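Local coordinates for protein chitin elicitor receptor kinase 1 (Arabidopsis thaliana, PDB 4EBY) that probably senses fungal chitin oligomers through its extracellular LysM domains and, as a receptor-like kinase that dimerizes on chitin, activates plant immunity, at residues 1-5 with 69-75; 7-11 with 142-147; 25-29 with 78-82; 65-70 with 126-131. All coordinates share one frame; numbering follows the deposited sequence.

How the contacts relate
Starting from the N terminus, contact 1 (1-5 with 69-75) closes a loop around the first sixty-odd residues and pins the chain start to the turn between strands 60-70 and 74-82. Contact 2 (7-11 with 142-147) joins strands 8-13 and 143-147, closing the longest loop; contacts 3 and 4 both fall within it. Contact 3 (25-29 with 78-82) lays the end of helix 20-26 on strand 74-82, and contact 4 (65-70 with 126-131) ties strand 60-70 to the end of strand 122-128. Contacts 1, 3 and 4 cross one another, and contact 1 crosses contact 2. All four reach the same mixed sheet, which probably unites the LysM units.

Contact 1 (1-5 with 69-75); sequences CRTSC and CQPGDFL. With NAG (2-acetamido-2-deoxy-beta-D-glucopyranose), chain E; NAG (2-acetamido-2-deoxy-beta-D-glucopyranose), chain D.
Two cysteine torsions set this junction: Cys1 carries SG on the far side from its carbonyl carbon (chi1 -70°), whereas Cys69 swings SG opposite its own backbone N (chi1 -165°), and the sulfurs meet in a disulfide with Cys1 SG and Cys69 SG 2.0 Å apart. Its S-S torsion of 85° is near the relaxed right angle, giving no sign of strain. The bridge lies against the turn between strands 60-70 and 74-82, with Cys1 SG 3.6 Å from Phe74 O and 3.9 Å from Leu75 CD2. That turn is closed by its own backbone, Gln70 N donating to Phe74 O at 2.7 Å and Asp73 N to Gln70 O. Farther along, Thr3 crosses Leu75 at about a right angle, its OG1 being 3.5 Å from Leu75 CD1.

Two sugars, attached to other residues, pack against the turn. Gln70 CB sits over the rim of one face of the Phe74 ring, while the opposite face is covered by the chain D NAG, whose C5 lies 3.8 Å above the ring plane and over its centre, a CH-pi arrangement. Gln70, bent at its second torsion, offers OE1 to N2 of the chain E NAG at 2.8 Å, and Pro71 CG touches O3 of the same sugar. Cys5 is bonded to Cys131 in a second disulfide.

No hydrogen bond joins the two segments, so the chemistry implies a covalent attachment: the sulfur bridge, with modest apolar packing beside it, holds the exposed N terminus to a turn that two N-linked sugars also contact.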
# COMPACT_ATOMS: atom_id res chain seq x y z
N CYS A 1 2.05 4.67 -19.76
CA CYS A 1 2.95 3.89 -18.91
C CYS A 1 3.58 2.74 -19.69
O CYS A 1 2.95 2.16 -20.57
CB CYS A 1 2.22 3.38 -17.67
SG CYS A 1 1.78 4.69 -16.49
N ARG A 2 4.83 2.42 -19.36
CA ARG A 2 5.54 1.37 -20.08
C ARG A 2 5.14 -0.02 -19.61
O ARG A 2 5.32 -1.01 -20.32
CB ARG A 2 7.05 1.57 -19.96
CG ARG A 2 7.60 2.63 -20.89
CD ARG A 2 8.98 3.07 -20.47
NE ARG A 2 8.96 3.75 -19.17
CZ ARG A 2 10.01 4.37 -18.64
NH1 ARG A 2 11.16 4.40 -19.29
NH2 ARG A 2 9.90 4.96 -17.46
N THR A 3 4.58 -0.09 -18.41
CA THR A 3 4.17 -1.36 -17.85
C THR A 3 2.72 -1.29 -17.38
O THR A 3 2.17 -0.20 -17.17
CB THR A 3 5.06 -1.75 -16.65
OG1 THR A 3 4.93 -0.75 -15.63
CG2 THR A 3 6.52 -1.83 -17.09
N SER A 4 2.10 -2.44 -17.22
CA SER A 4 0.73 -2.47 -16.74
C SER A 4 0.49 -3.77 -15.99
O SER A 4 1.21 -4.75 -16.20
CB SER A 4 -0.25 -2.35 -17.91
OG SER A 4 -0.12 -3.47 -18.77
N CYS A 5 -0.49 -3.77 -15.11
CA CYS A 5 -0.82 -4.97 -14.35
C CYS A 5 -2.19 -4.83 -13.69
O CYS A 5 -2.69 -3.74 -13.50
CB CYS A 5 0.26 -5.29 -13.32
SG CYS A 5 0.55 -4.03 -12.07
N CYS A 69 -2.39 3.50 -14.70
CA CYS A 69 -1.53 4.56 -15.21
C CYS A 69 -2.13 5.92 -14.84
O CYS A 69 -3.33 6.14 -15.02
CB CYS A 69 -1.34 4.44 -16.71
SG CYS A 69 0.06 5.45 -17.30
N GLN A 70 -1.30 6.80 -14.30
CA GLN A 70 -1.76 8.12 -13.84
C GLN A 70 -1.20 9.20 -14.74
O GLN A 70 -0.16 9.01 -15.37
CB GLN A 70 -1.26 8.38 -12.43
CG GLN A 70 -1.76 7.36 -11.39
CD GLN A 70 -3.25 7.45 -11.15
OE1 GLN A 70 -3.84 8.53 -11.20
NE2 GLN A 70 -3.88 6.31 -10.87
N PRO A 71 -1.87 10.36 -14.79
CA PRO A 71 -1.28 11.46 -15.56
C PRO A 71 0.11 11.77 -15.03
O PRO A 71 0.29 11.83 -13.82
CB PRO A 71 -2.24 12.62 -15.30
CG PRO A 71 -3.56 11.96 -14.99
CD PRO A 71 -3.18 10.71 -14.23
N GLY A 72 1.07 11.99 -15.92
CA GLY A 72 2.45 12.16 -15.51
C GLY A 72 3.21 10.87 -15.74
O GLY A 72 4.40 10.77 -15.43
N ASP A 73 2.48 9.87 -16.23
CA ASP A 73 3.05 8.58 -16.64
C ASP A 73 3.75 7.82 -15.52
O ASP A 73 4.90 7.44 -15.62
CB ASP A 73 3.97 8.77 -17.85
CG ASP A 73 3.22 9.26 -19.07
OD1 ASP A 73 3.83 9.94 -19.92
OD2 ASP A 73 2.00 8.98 -19.17
N PHE A 74 3.01 7.60 -14.43
CA PHE A 74 3.48 6.74 -13.36
C PHE A 74 2.28 5.92 -12.89
O PHE A 74 1.14 6.22 -13.24
CB PHE A 74 4.07 7.56 -12.19
CG PHE A 74 3.05 8.45 -11.50
CD1 PHE A 74 2.31 7.96 -10.45
CD2 PHE A 74 2.86 9.76 -11.90
CE1 PHE A 74 1.37 8.75 -9.81
CE2 PHE A 74 1.91 10.56 -11.26
CZ PHE A 74 1.16 10.04 -10.22
N LEU A 75 2.56 4.87 -12.12
CA LEU A 75 1.52 3.94 -11.68
C LEU A 75 1.03 4.24 -10.28
O LEU A 75 1.82 4.47 -9.35
CB LEU A 75 2.06 2.52 -11.72
CG LEU A 75 2.41 1.99 -13.12
CD1 LEU A 75 3.17 0.69 -12.96
CD2 LEU A 75 1.14 1.79 -13.92
C1 NAG E . -6.54 10.42 -9.97
C2 NAG E . -6.94 10.32 -11.45
C3 NAG E . -6.35 11.51 -12.19
C4 NAG E . -6.83 12.80 -11.53
C5 NAG E . -6.57 12.79 -10.04
C6 NAG E . -7.19 14.04 -9.39
C7 NAG E . -7.26 8.30 -12.80
C8 NAG E . -6.66 7.00 -13.26
N2 NAG E . -6.47 9.10 -12.07
O3 NAG E . -6.73 11.47 -13.55
O4 NAG E . -6.14 13.91 -12.05
O5 NAG E . -7.10 11.62 -9.45
O6 NAG E . -8.60 14.04 -9.49
O7 NAG E . -8.42 8.59 -13.10
C1 NAG D . 3.85 8.80 -6.67
C2 NAG D . 4.26 9.76 -5.55
C3 NAG D . 4.43 11.19 -6.05
C4 NAG D . 5.24 11.25 -7.33
C5 NAG D . 4.79 10.18 -8.32
C6 NAG D . 5.66 10.15 -9.57
C7 NAG D . 3.25 9.24 -3.39
C8 NAG D . 2.03 9.47 -2.49
N2 NAG D . 3.20 9.83 -4.56
O3 NAG D . 5.04 12.00 -5.06
O4 NAG D . 5.06 12.54 -7.89
O5 NAG D . 4.81 8.91 -7.71
O6 NAG D . 7.01 9.89 -9.25
O7 NAG D . 4.18 8.51 -3.05

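Contact 2 (7-11 with 142-147); sequences LALAS and LFVTYP
Leu9 O accepts the shortest bond between these two strands, from Thr145 N at 2.8 Å; the same oxygen also receives a CA-H contact from Val144. Leu9 N in turn donates to Phe143 O at 3.0 Å, and Ser11 N to Thr145 O, so Leu9 is tied through both its backbone polar atoms. Before the strands pair directly, a water bridges them, donating to Leu7 O and accepting from Phe143 N.

Apolar groups fill in beside the backbone. Leu142 places CD1 3.8 Å from Leu7 CG, and its other methyl, CD2, meets Leu9 CD1 at 4.0 Å as the two side chains cross at about a right angle. On the face bearing Leu9, Val144 splits its branches: CG2 rests on Leu9 CB, while CG1, anti to the backbone N (chi1 -177°), reaches Ser11 CB at 3.7 Å. The polar ends have partners beyond the two segments: Ser11 OG with Arg60, Thr145 OG1 with Asn128 O, Tyr146 OH with Asp152.

Flanked by strands 60-70 and 183-187, this parallel pair joins the N-terminal strand 8-13, probably part of another LysM unit, to a strand of the LysM range 144-187 within one mixed sheet.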
# COMPACT_ATOMS: atom_id res chain seq x y z
N LEU A 7 -3.34 -5.64 -10.59
CA LEU A 7 -3.41 -5.26 -9.21
C LEU A 7 -2.06 -5.12 -8.55
O LEU A 7 -1.01 -5.51 -9.10
CB LEU A 7 -4.24 -6.24 -8.41
CG LEU A 7 -3.50 -7.47 -7.90
CD1 LEU A 7 -4.27 -8.02 -6.71
CD2 LEU A 7 -3.41 -8.48 -8.98
N ALA A 8 -2.10 -4.51 -7.38
CA ALA A 8 -0.94 -4.35 -6.53
C ALA A 8 -1.39 -4.64 -5.10
O ALA A 8 -2.59 -4.84 -4.86
CB ALA A 8 -0.37 -2.91 -6.64
N LEU A 9 -0.44 -4.67 -4.17
CA LEU A 9 -0.77 -4.90 -2.75
C LEU A 9 -0.24 -3.73 -1.94
O LEU A 9 0.85 -3.23 -2.23
CB LEU A 9 -0.13 -6.20 -2.25
CG LEU A 9 -0.66 -7.48 -2.89
CD1 LEU A 9 0.23 -8.65 -2.54
CD2 LEU A 9 -2.08 -7.73 -2.39
N ALA A 10 -1.01 -3.27 -0.96
CA ALA A 10 -0.54 -2.22 -0.06
C ALA A 10 -0.22 -2.82 1.30
O ALA A 10 -1.00 -3.62 1.83
CB ALA A 10 -1.60 -1.11 0.09
N SER A 11 0.91 -2.45 1.87
CA SER A 11 1.29 -2.95 3.19
C SER A 11 0.91 -1.96 4.25
O SER A 11 1.46 -0.86 4.30
CB SER A 11 2.80 -3.21 3.25
OG SER A 11 3.16 -3.72 4.53
N LEU A 142 3.77 -8.82 -9.51
CA LEU A 142 2.85 -8.35 -8.47
C LEU A 142 3.71 -7.77 -7.37
O LEU A 142 4.65 -8.42 -6.89
CB LEU A 142 2.01 -9.51 -7.92
CG LEU A 142 1.17 -9.16 -6.69
CD1 LEU A 142 0.11 -8.11 -7.05
CD2 LEU A 142 0.46 -10.41 -6.16
N PHE A 143 3.41 -6.53 -6.98
CA PHE A 143 4.27 -5.77 -6.07
C PHE A 143 3.54 -5.17 -4.91
O PHE A 143 2.41 -4.69 -5.05
CB PHE A 143 5.03 -4.67 -6.82
CG PHE A 143 6.13 -5.22 -7.67
CD1 PHE A 143 7.43 -5.22 -7.21
CD2 PHE A 143 5.84 -5.83 -8.87
CE1 PHE A 143 8.45 -5.81 -7.97
CE2 PHE A 143 6.82 -6.42 -9.63
CZ PHE A 143 8.14 -6.39 -9.19
N VAL A 144 4.21 -5.21 -3.76
CA VAL A 144 3.71 -4.60 -2.53
C VAL A 144 4.30 -3.21 -2.44
O VAL A 144 5.51 -3.02 -2.53
CB VAL A 144 4.17 -5.38 -1.28
CG1 VAL A 144 3.58 -4.76 -0.02
CG2 VAL A 144 3.79 -6.88 -1.37
N THR A 145 3.42 -2.23 -2.27
CA THR A 145 3.83 -0.88 -1.92
C THR A 145 4.06 -0.89 -0.41
O THR A 145 3.11 -1.01 0.39
CB THR A 145 2.72 0.10 -2.30
OG1 THR A 145 2.57 0.07 -3.73
CG2 THR A 145 3.07 1.51 -1.86
N TYR A 146 5.32 -0.79 -0.02
CA TYR A 146 5.74 -1.11 1.34
C TYR A 146 6.37 0.11 2.00
O TYR A 146 7.49 0.48 1.70
CB TYR A 146 6.76 -2.28 1.26
CG TYR A 146 7.21 -2.84 2.60
CD1 TYR A 146 6.69 -4.02 3.08
CD2 TYR A 146 8.20 -2.20 3.34
CE1 TYR A 146 7.11 -4.56 4.28
CE2 TYR A 146 8.63 -2.74 4.56
CZ TYR A 146 8.07 -3.92 5.02
OH TYR A 146 8.48 -4.49 6.21
N PRO A 147 5.63 0.77 2.90
CA PRO A 147 6.24 1.91 3.61
C PRO A 147 7.26 1.41 4.65
O PRO A 147 6.94 0.56 5.50
CB PRO A 147 5.03 2.59 4.29
CG PRO A 147 3.82 2.08 3.50
CD PRO A 147 4.18 0.66 3.17
O HOH W 1 1.69 -5.13 -8.74

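Contact 3 (25-29 with 78-82); sequences QNLNS and NFSYS. With NAG (2-acetamido-2-deoxy-beta-D-glucopyranose), chain B; NAG (2-acetamido-2-deoxy-beta-D-glucopyranose), chain E.
Asn26, Leu27 and Asn28, at the end of helix 20-26 and in the loop after it, meet Phe79 and Tyr81 of strand 74-82, which lies in a LysM-family region of the chain. The apolar and aromatic contacts centre on Phe79. Its ring slides under Leu27, whose CG stands 4.2 Å above one face and toward the rim, while Leu27 CB comes within 3.9 Å of Phe79 CE1. At the ring's edge, in its plane, lies Asn28 O, 3.5 Å from Phe79 CD1, so a carbonyl faces the slightly positive ring hydrogens. Phe65 and His77 also meet this ring.

A second edge contact involves Tyr81. Asn26, its CG opposite the carbonyl carbon (chi1 -70°), lays its amide alongside this ring, pointing the same way with the two planes 81° apart, and directs OD1 to the ring edge, 3.7 Å from Tyr81 CE1. The other amide atom, ND2, is bonded to Asn96 O; Tyr81 OH is held by Asp87.

Water supplies the polar links, as no direct hydrogen bond crosses. One molecule donates to both Gln25 O (2.7 Å) and Ser80 O (2.6 Å). Another accepts from Ser80 N and lies within donating distance of Asn26 O and Asn28 O, sitting where the helix has ended and Leu27 leaves helical geometry.

Both segments are N-glycosylated. Asn78 ND2 carries the chain E NAG, and Asn28, with OD1 fixed by Tyr34 N, is joined through ND2 to C1 of the chain B NAG at 1.4 Å.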
# COMPACT_ATOMS: atom_id res chain seq x y z
N GLN A 25 -12.32 0.14 4.70
CA GLN A 25 -13.04 1.35 4.35
C GLN A 25 -12.09 2.33 3.64
O GLN A 25 -12.38 2.83 2.55
CB GLN A 25 -13.58 2.01 5.62
CG GLN A 25 -14.36 3.28 5.34
CD GLN A 25 -15.16 3.72 6.55
OE1 GLN A 25 -14.63 3.80 7.66
NE2 GLN A 25 -16.45 3.97 6.35
N ASN A 26 -10.96 2.59 4.27
CA ASN A 26 -10.03 3.58 3.73
C ASN A 26 -9.46 3.15 2.38
O ASN A 26 -9.31 3.96 1.45
CB ASN A 26 -8.89 3.82 4.73
CG ASN A 26 -9.36 4.57 5.97
OD1 ASN A 26 -10.55 4.93 6.08
ND2 ASN A 26 -8.45 4.80 6.92
N LEU A 27 -9.14 1.86 2.28
CA LEU A 27 -8.60 1.33 1.04
C LEU A 27 -9.67 0.63 0.19
O LEU A 27 -9.37 -0.27 -0.59
CB LEU A 27 -7.41 0.39 1.32
CG LEU A 27 -6.10 1.06 1.73
CD1 LEU A 27 -6.17 1.79 3.04
CD2 LEU A 27 -4.97 0.00 1.79
N ASN A 28 -10.93 1.07 0.33
CA ASN A 28 -11.98 0.51 -0.50
C ASN A 28 -11.68 0.71 -2.00
O ASN A 28 -11.21 1.78 -2.42
CB ASN A 28 -13.33 1.15 -0.18
CG ASN A 28 -14.39 0.72 -1.15
OD1 ASN A 28 -14.85 -0.42 -1.10
ND2 ASN A 28 -14.76 1.63 -2.06
N SER A 29 -11.94 -0.33 -2.79
CA SER A 29 -11.86 -0.24 -4.24
C SER A 29 -12.70 -1.34 -4.86
O SER A 29 -13.28 -2.14 -4.14
CB SER A 29 -10.42 -0.39 -4.71
OG SER A 29 -10.01 -1.77 -4.62
N ASN A 78 -6.07 6.13 -7.11
CA ASN A 78 -6.79 7.13 -6.32
C ASN A 78 -7.83 6.46 -5.40
O ASN A 78 -8.91 6.06 -5.86
CB ASN A 78 -7.54 8.11 -7.23
CG ASN A 78 -6.62 8.90 -8.14
OD1 ASN A 78 -5.46 9.14 -7.81
ND2 ASN A 78 -7.16 9.29 -9.30
N PHE A 79 -7.50 6.34 -4.12
CA PHE A 79 -8.51 5.98 -3.12
C PHE A 79 -9.35 7.20 -2.77
O PHE A 79 -9.04 8.33 -3.16
CB PHE A 79 -7.87 5.41 -1.86
CG PHE A 79 -7.16 4.11 -2.08
CD1 PHE A 79 -7.87 2.93 -2.14
CD2 PHE A 79 -5.78 4.07 -2.22
CE1 PHE A 79 -7.23 1.72 -2.35
CE2 PHE A 79 -5.12 2.87 -2.41
CZ PHE A 79 -5.85 1.68 -2.48
N SER A 80 -10.45 6.96 -2.05
CA SER A 80 -11.29 8.06 -1.61
C SER A 80 -11.48 7.95 -0.10
O SER A 80 -11.61 6.85 0.45
CB SER A 80 -12.65 8.03 -2.31
OG SER A 80 -12.52 8.32 -3.70
N TYR A 81 -11.49 9.10 0.57
CA TYR A 81 -11.53 9.13 2.03
C TYR A 81 -12.52 10.17 2.52
O TYR A 81 -12.44 11.33 2.14
CB TYR A 81 -10.14 9.43 2.61
CG TYR A 81 -10.16 9.58 4.10
CD1 TYR A 81 -10.27 8.46 4.93
CD2 TYR A 81 -10.11 10.84 4.69
CE1 TYR A 81 -10.33 8.61 6.30
CE2 TYR A 81 -10.16 10.99 6.07
CZ TYR A 81 -10.28 9.87 6.86
OH TYR A 81 -10.34 10.03 8.22
N SER A 82 -13.48 9.75 3.36
CA SER A 82 -14.42 10.69 3.93
C SER A 82 -13.88 11.27 5.24
O SER A 82 -13.53 10.53 6.17
CB SER A 82 -15.79 10.03 4.14
OG SER A 82 -16.70 10.97 4.71
C1 NAG B . -15.54 1.21 -3.20
C2 NAG B . -16.95 1.82 -3.11
C3 NAG B . -17.73 1.46 -4.38
C4 NAG B . -16.95 1.89 -5.62
C5 NAG B . -15.54 1.32 -5.58
C6 NAG B . -14.74 1.81 -6.79
C7 NAG B . -17.76 2.13 -0.83
C8 NAG B . -18.36 1.54 0.41
N2 NAG B . -17.67 1.36 -1.92
O3 NAG B . -19.02 2.03 -4.32
O4 NAG B . -17.54 1.41 -6.81
O5 NAG B . -14.88 1.67 -4.38
O6 NAG B . -14.56 3.21 -6.73
O7 NAG B . -17.38 3.29 -0.79
C1 NAG E . -6.54 10.42 -9.97
C2 NAG E . -6.94 10.32 -11.45
C3 NAG E . -6.35 11.51 -12.19
C4 NAG E . -6.83 12.80 -11.53
C5 NAG E . -6.57 12.79 -10.04
C6 NAG E . -7.19 14.04 -9.39
C7 NAG E . -7.26 8.30 -12.80
C8 NAG E . -6.66 7.00 -13.26
N2 NAG E . -6.47 9.10 -12.07
O3 NAG E . -6.73 11.47 -13.55
O4 NAG E . -6.14 13.91 -12.05
O5 NAG E . -7.10 11.62 -9.45
O6 NAG E . -8.60 14.04 -9.49
O7 NAG E . -8.42 8.59 -13.10
O HOH W 2 -12.85 5.46 2.32
O HOH W 3 -11.09 4.19 -0.97

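Contact 4 (65-70 with 126-131); sequences FPCECQ and LVNCSC. With NAG (2-acetamido-2-deoxy-beta-D-glucopyranose), chain D; NAG (2-acetamido-2-deoxy-beta-D-glucopyranose), chain E.
Segments 65-70 and 126-131 run nearly perpendicular, their end-to-end directions 98° apart, and approach each other where Cys67 and Cys129 face across the gap. The disulfide between Cys67 SG and Cys129 SG spans it at 2.0 Å. Cys67 sends its sulfur anti to the backbone N, but Cys129 tucks SG between its backbone N and carbonyl carbon (chi1 50°), and the resulting S-S torsion is 100°. A third sulfur, Cys131 SG, packs 3.8 Å from Cys67 SG although its own covalent partner is Cys5, so the two disulfides lie next to each other, with Cys67, Cys129 and Cys131 buried.

Phe65 closes one flank. Its CZ comes 3.9 Å from Cys129 CB and 4.0 Å from Val127 CG1, and Asn128 O sits in the ring plane at the edge. Cys129 SG lies obliquely to the same ring in a sulfur-aromatic contact, 5.5 Å from its centroid. Toward the other end, Leu126 CD1 approaches the Gln70 amide carbon, and Asn128 bears a glycan through ND2, bonded to C1 of the chain D NAG.

With no hydrogen bond across the segments, sulfur and apolar surface carry the contact; the covalent bond fixes the spacing of Cys67 and Cys129, joining strand 60-70 to the chain just after strand 122-128 across the intervening strand 74-82.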
# COMPACT_ATOMS: atom_id res chain seq x y z
N PHE A 65 -5.23 -3.80 -4.42
CA PHE A 65 -5.88 -2.62 -5.02
C PHE A 65 -5.51 -2.49 -6.51
O PHE A 65 -4.54 -3.11 -6.96
CB PHE A 65 -5.55 -1.35 -4.23
CG PHE A 65 -4.10 -0.90 -4.32
CD1 PHE A 65 -3.75 0.15 -5.15
CD2 PHE A 65 -3.11 -1.49 -3.54
CE1 PHE A 65 -2.43 0.61 -5.23
CE2 PHE A 65 -1.76 -1.03 -3.61
CZ PHE A 65 -1.44 0.02 -4.45
N PRO A 66 -6.30 -1.73 -7.28
CA PRO A 66 -5.99 -1.62 -8.72
C PRO A 66 -4.75 -0.76 -8.94
O PRO A 66 -4.52 0.19 -8.19
CB PRO A 66 -7.20 -0.87 -9.30
CG PRO A 66 -8.29 -0.99 -8.24
CD PRO A 66 -7.56 -1.04 -6.93
N CYS A 67 -3.96 -1.08 -9.95
CA CYS A 67 -2.72 -0.34 -10.20
C CYS A 67 -2.84 0.24 -11.61
O CYS A 67 -2.78 -0.49 -12.60
CB CYS A 67 -1.51 -1.27 -10.04
SG CYS A 67 0.13 -0.46 -10.25
N GLU A 68 -3.04 1.56 -11.70
CA GLU A 68 -3.46 2.19 -12.95
C GLU A 68 -2.46 3.25 -13.39
O GLU A 68 -1.77 3.83 -12.56
CB GLU A 68 -4.83 2.86 -12.74
CG GLU A 68 -5.96 1.84 -12.57
CD GLU A 68 -6.93 2.20 -11.48
OE1 GLU A 68 -6.59 3.01 -10.60
OE2 GLU A 68 -8.05 1.65 -11.51
N CYS A 69 -2.39 3.50 -14.70
CA CYS A 69 -1.53 4.56 -15.21
C CYS A 69 -2.13 5.92 -14.84
O CYS A 69 -3.33 6.14 -15.02
CB CYS A 69 -1.34 4.44 -16.71
SG CYS A 69 0.06 5.45 -17.30
N GLN A 70 -1.30 6.80 -14.30
CA GLN A 70 -1.76 8.12 -13.84
C GLN A 70 -1.20 9.20 -14.74
O GLN A 70 -0.16 9.01 -15.37
CB GLN A 70 -1.26 8.38 -12.43
CG GLN A 70 -1.76 7.36 -11.39
CD GLN A 70 -3.25 7.45 -11.15
OE1 GLN A 70 -3.84 8.53 -11.20
NE2 GLN A 70 -3.88 6.31 -10.87
N LEU A 126 -3.78 9.44 -3.18
CA LEU A 126 -2.94 8.70 -4.12
C LEU A 126 -1.99 7.75 -3.42
O LEU A 126 -1.23 8.14 -2.53
CB LEU A 126 -2.14 9.69 -4.99
CG LEU A 126 -1.16 9.02 -5.95
CD1 LEU A 126 -1.93 8.17 -6.94
CD2 LEU A 126 -0.33 10.10 -6.67
N VAL A 127 -2.02 6.48 -3.83
CA VAL A 127 -1.04 5.52 -3.36
C VAL A 127 -0.39 4.94 -4.61
O VAL A 127 -1.08 4.46 -5.52
CB VAL A 127 -1.73 4.40 -2.56
CG1 VAL A 127 -0.74 3.30 -2.22
CG2 VAL A 127 -2.38 4.96 -1.26
N ASN A 128 0.94 4.98 -4.67
CA ASN A 128 1.63 4.51 -5.87
C ASN A 128 1.83 3.01 -5.86
O ASN A 128 1.65 2.35 -4.82
CB ASN A 128 2.97 5.23 -5.98
CG ASN A 128 2.81 6.67 -6.36
OD1 ASN A 128 1.78 7.07 -6.92
ND2 ASN A 128 3.86 7.47 -6.09
N CYS A 129 2.16 2.46 -7.02
CA CYS A 129 2.37 1.01 -7.12
C CYS A 129 3.36 0.73 -8.22
O CYS A 129 3.78 1.65 -8.92
CB CYS A 129 1.04 0.30 -7.41
SG CYS A 129 0.07 0.98 -8.82
N SER A 130 3.72 -0.54 -8.35
CA SER A 130 4.61 -1.00 -9.42
C SER A 130 4.04 -2.26 -10.05
O SER A 130 3.42 -3.06 -9.35
CB SER A 130 5.98 -1.33 -8.85
OG SER A 130 6.85 -1.80 -9.89
N CYS A 131 4.30 -2.43 -11.35
CA CYS A 131 3.99 -3.66 -12.07
C CYS A 131 5.26 -4.45 -12.39
O CYS A 131 5.19 -5.48 -13.07
CB CYS A 131 3.22 -3.37 -13.36
SG CYS A 131 1.61 -2.58 -13.02
C1 NAG D . 3.85 8.80 -6.67
C2 NAG D . 4.26 9.76 -5.55
C3 NAG D . 4.43 11.19 -6.05
C4 NAG D . 5.24 11.25 -7.33
C5 NAG D . 4.79 10.18 -8.32
C6 NAG D . 5.66 10.15 -9.57
C7 NAG D . 3.25 9.24 -3.39
C8 NAG D . 2.03 9.47 -2.49
N2 NAG D . 3.20 9.83 -4.56
O3 NAG D . 5.04 12.00 -5.06
O4 NAG D . 5.06 12.54 -7.89
O5 NAG D . 4.81 8.91 -7.71
O6 NAG D . 7.01 9.89 -9.25
O7 NAG D . 4.18 8.51 -3.05
C1 NAG E . -6.54 10.42 -9.97
C2 NAG E . -6.94 10.32 -11.45
C3 NAG E . -6.35 11.51 -12.19
C4 NAG E . -6.83 12.80 -11.53
C5 NAG E . -6.57 12.79 -10.04
C6 NAG E . -7.19 14.04 -9.39
C7 NAG E . -7.26 8.30 -12.80
C8 NAG E . -6.66 7.00 -13.26
N2 NAG E . -6.47 9.10 -12.07
O3 NAG E . -6.73 11.47 -13.55
O4 NAG E . -6.14 13.91 -12.05
O5 NAG E . -7.10 11.62 -9.45
O6 NAG E . -8.60 14.04 -9.49
O7 NAG E . -8.42 8.59 -13.10